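Local coordinates for putative extracellular solute-binding protein (Bordetella bronchiseptica, PDB 4P56) that binds the aromatic hydroxy acid mandelate and, as a TRAP-type periplasmic solute-binding protein, probably delivers it to a membrane transporter, at residues T227-G232 against A298-V303. Numbering follows the deposited sequence.
Sequences TEFPGG and ALIEAV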
ATOM      1  N   THR A 227     -13.678 -12.669   2.453  1.00 14.87           N
ATOM      2  CA  THR A 227     -12.858 -13.763   2.981  1.00 13.79           C
ATOM      3  C   THR A 227     -11.536 -13.215   3.439  1.00 14.12           C
ATOM      4  O   THR A 227     -10.820 -12.580   2.682  1.00 15.28           O
ATOM      5  CB  THR A 227     -12.641 -14.870   1.943  1.00 15.62           C
ATOM      6  OG1 THR A 227     -13.928 -15.406   1.592  1.00 16.04           O
ATOM      7  CG2 THR A 227     -11.749 -15.992   2.526  1.00 14.61           C
ATOM      8  N   GLU A 228     -11.247 -13.427   4.711  1.00 16.26           N
ATOM      9  CA  GLU A 228     -10.023 -12.940   5.311  1.00 13.15           C
ATOM     10  C   GLU A 228      -9.051 -14.086   5.406  1.00 15.65           C
ATOM     11  O   GLU A 228      -9.447 -15.242   5.494  1.00 14.68           O
ATOM     12  CB  GLU A 228     -10.290 -12.396   6.706  1.00 18.51           C
ATOM     13  CG  GLU A 228     -11.211 -11.196   6.748  1.00 18.56           C
ATOM     14  CD  GLU A 228     -11.325 -10.682   8.153  1.00 18.19           C
ATOM     15  OE1 GLU A 228     -12.237 -11.133   8.864  1.00 17.43           O
ATOM     16  OE2 GLU A 228     -10.457  -9.877   8.576  1.00 17.71           O
ATOM     17  N   PHE A 229      -7.769 -13.739   5.407  1.00 17.37           N
ATOM     18  CA  PHE A 229      -6.691 -14.707   5.408  1.00 17.82           C
ATOM     19  C   PHE A 229      -5.688 -14.299   6.480  1.00 12.83           C
ATOM     20  O   PHE A 229      -5.362 -13.118   6.601  1.00 13.57           O
ATOM     21  CB  PHE A 229      -5.976 -14.644   4.063  1.00 14.40           C
ATOM     22  CG  PHE A 229      -6.769 -15.198   2.913  1.00 17.59           C
ATOM     23  CD1 PHE A 229      -7.713 -14.423   2.266  1.00 15.77           C
ATOM     24  CD2 PHE A 229      -6.550 -16.492   2.471  1.00 18.26           C
ATOM     25  CE1 PHE A 229      -8.425 -14.924   1.213  1.00 16.35           C
ATOM     26  CE2 PHE A 229      -7.264 -16.996   1.426  1.00 18.85           C
ATOM     27  CZ  PHE A 229      -8.200 -16.200   0.784  1.00 14.60           C
ATOM     28  N   PRO A 230      -5.163 -15.269   7.226  1.00 21.91           N
ATOM     29  CA  PRO A 230      -4.158 -14.941   8.229  1.00 18.54           C
ATOM     30  C   PRO A 230      -2.938 -14.298   7.604  1.00 21.03           C
ATOM     31  O   PRO A 230      -2.342 -14.846   6.677  1.00 19.42           O
ATOM     32  CB  PRO A 230      -3.815 -16.301   8.844  1.00 29.38           C
ATOM     33  CG  PRO A 230      -5.074 -17.102   8.673  1.00 40.12           C
ATOM     34  CD  PRO A 230      -5.585 -16.679   7.312  1.00 35.41           C
ATOM     35  N   GLY A 231      -2.579 -13.130   8.130  1.00 15.71           N
ATOM     36  CA  GLY A 231      -1.439 -12.380   7.643  1.00 17.06           C
ATOM     37  C   GLY A 231      -1.705 -11.717   6.312  1.00 18.07           C
ATOM     38  O   GLY A 231      -0.780 -11.181   5.684  1.00 12.55           O
ATOM     39  N   GLY A 232      -2.962 -11.768   5.863  1.00 12.62           N
ATOM     40  CA  GLY A 232      -3.354 -11.100   4.640  1.00 11.34           C
ATOM     41  C   GLY A 232      -3.220 -11.944   3.382  1.00 11.72           C
ATOM     42  O   GLY A 232      -2.321 -12.761   3.240  1.00 14.76           O
ATOM     43  N   ALA A 298      -7.526 -25.479   4.011  1.00 28.01           N
ATOM     44  CA  ALA A 298      -7.410 -25.987   2.637  1.00 28.18           C
ATOM     45  C   ALA A 298      -7.285 -24.826   1.646  1.00 25.40           C
ATOM     46  O   ALA A 298      -6.463 -24.854   0.727  1.00 24.93           O
ATOM     47  CB  ALA A 298      -8.607 -26.877   2.280  1.00 30.13           C
ATOM     48  N   LEU A 299      -8.087 -23.791   1.845  1.00 23.79           N
ATOM     49  CA  LEU A 299      -8.034 -22.641   0.943  1.00 21.51           C
ATOM     50  C   LEU A 299      -6.698 -21.918   1.017  1.00 28.60           C
ATOM     51  O   LEU A 299      -6.128 -21.558  -0.005  1.00 19.14           O
ATOM     52  CB  LEU A 299      -9.170 -21.688   1.258  1.00 20.51           C
ATOM     53  CG  LEU A 299      -9.168 -20.364   0.517  1.00 18.45           C
ATOM     54  CD1 LEU A 299      -9.187 -20.570  -0.984  1.00 20.90           C
ATOM     55  CD2 LEU A 299     -10.397 -19.573   0.982  1.00 24.16           C
ATOM     56  N   ILE A 300      -6.215 -21.698   2.234  1.00 20.29           N
ATOM     57  CA  ILE A 300      -4.911 -21.109   2.458  1.00 19.54           C
ATOM     58  C   ILE A 300      -3.840 -21.928   1.734  1.00 20.37           C
ATOM     59  O   ILE A 300      -3.031 -21.380   0.988  1.00 19.26           O
ATOM     60  CB  ILE A 300      -4.598 -21.050   3.978  1.00 21.98           C
ATOM     61  CG1 ILE A 300      -5.489 -20.001   4.680  1.00 19.58           C
ATOM     62  CG2 ILE A 300      -3.118 -20.739   4.235  1.00 24.32           C
ATOM     63  CD1 ILE A 300      -5.519 -20.163   6.204  1.00 21.13           C
ATOM     64  N   GLU A 301      -3.855 -23.247   1.908  1.00 22.56           N
ATOM     65  CA  GLU A 301      -2.814 -24.068   1.292  1.00 23.74           C
ATOM     66  C   GLU A 301      -2.890 -24.038  -0.229  1.00 25.20           C
ATOM     67  O   GLU A 301      -1.855 -24.010  -0.907  1.00 22.73           O
ATOM     68  CB  GLU A 301      -2.861 -25.505   1.826  1.00 33.25           C
ATOM     69  CG  GLU A 301      -2.240 -25.615   3.208  1.00 41.43           C
ATOM     70  CD  GLU A 301      -0.827 -25.028   3.234  1.00 50.85           C
ATOM     71  OE1 GLU A 301       0.001 -25.448   2.385  1.00 46.90           O
ATOM     72  OE2 GLU A 301      -0.562 -24.137   4.081  1.00 50.68           O
ATOM     73  N   ALA A 302      -4.108 -24.007  -0.766  1.00 24.69           N
ATOM     74  CA  ALA A 302      -4.286 -23.908  -2.205  1.00 26.48           C
ATOM     75  C   ALA A 302      -3.732 -22.583  -2.718  1.00 24.28           C
ATOM     76  O   ALA A 302      -3.103 -22.539  -3.781  1.00 19.63           O
ATOM     77  CB  ALA A 302      -5.747 -24.052  -2.569  1.00 25.31           C
ATOM     78  N   VAL A 303      -3.929 -21.508  -1.963  1.00 18.35           N
ATOM     79  CA  VAL A 303      -3.345 -20.216  -2.358  1.00 18.06           C
ATOM     80  C   VAL A 303      -1.820 -20.208  -2.227  1.00 16.60           C
ATOM     81  O   VAL A 303      -1.115 -19.666  -3.081  1.00 16.11           O
ATOM     82  CB  VAL A 303      -3.971 -19.033  -1.597  1.00 15.26           C
ATOM     83  CG1 VAL A 303      -3.273 -17.724  -1.991  1.00 13.81           C
ATOM     84  CG2 VAL A 303      -5.467 -18.938  -1.909  1.00 15.25           C
TER
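Phe229 O accepts a hydrogen bond from Gly232 N at 2.9 Å, closing a type II beta turn just where the Phe229 ring meets the helix. Pro230, its phi fixed by the ring, takes the second position of the turn and Gly231, with phi 74°, the third, where glycine is favoured.

Phe229 has the largest single share of the contact. Its ring crosses the Leu299 side chain at about a right angle, with CE2 4.0 Å from the branch carbon CG of Leu299 and Phe229 CZ equally near Leu299 CD2. Val303, one helical turn further on, brings CG2 to 4.3 Å from Phe229 CE2, and Ile300 CG1 approaches CD2 of the same ring obliquely. Leu299, Ile300 and Val303 thus give one helix face three branched aliphatic groups around a single flat ring, whose burial Phe109 and Ala295 extend. At the more open margin, Ile300 CD1 rests 3.7 Å from Pro230 CD, the nearest approach between the segments.

Threonine suits the strand end because its one beta carbon carries both a hydroxyl and a methyl. Thr227 OG1 donates a hydrogen bond to the carbonyl O of Val158, while Thr227 CG2 meets Leu299 CD2 tip to tip at 4.1 Å. CG2 stands anti to the backbone N, which carries it to the helix side and keeps the buried hydroxyl beside that N, away from the apolar seam.

The helix 297-307 follows the outermost strand 291-294, which runs parallel to 225-228, and Leu299 N bonds to Asp296 OD1 just before it. The arrangement is that of an alpha/beta domain of a family 7 solute-binding protein: a helix packed by its apolar face against the end of a mixed-sheet strand and the type II turn that follows.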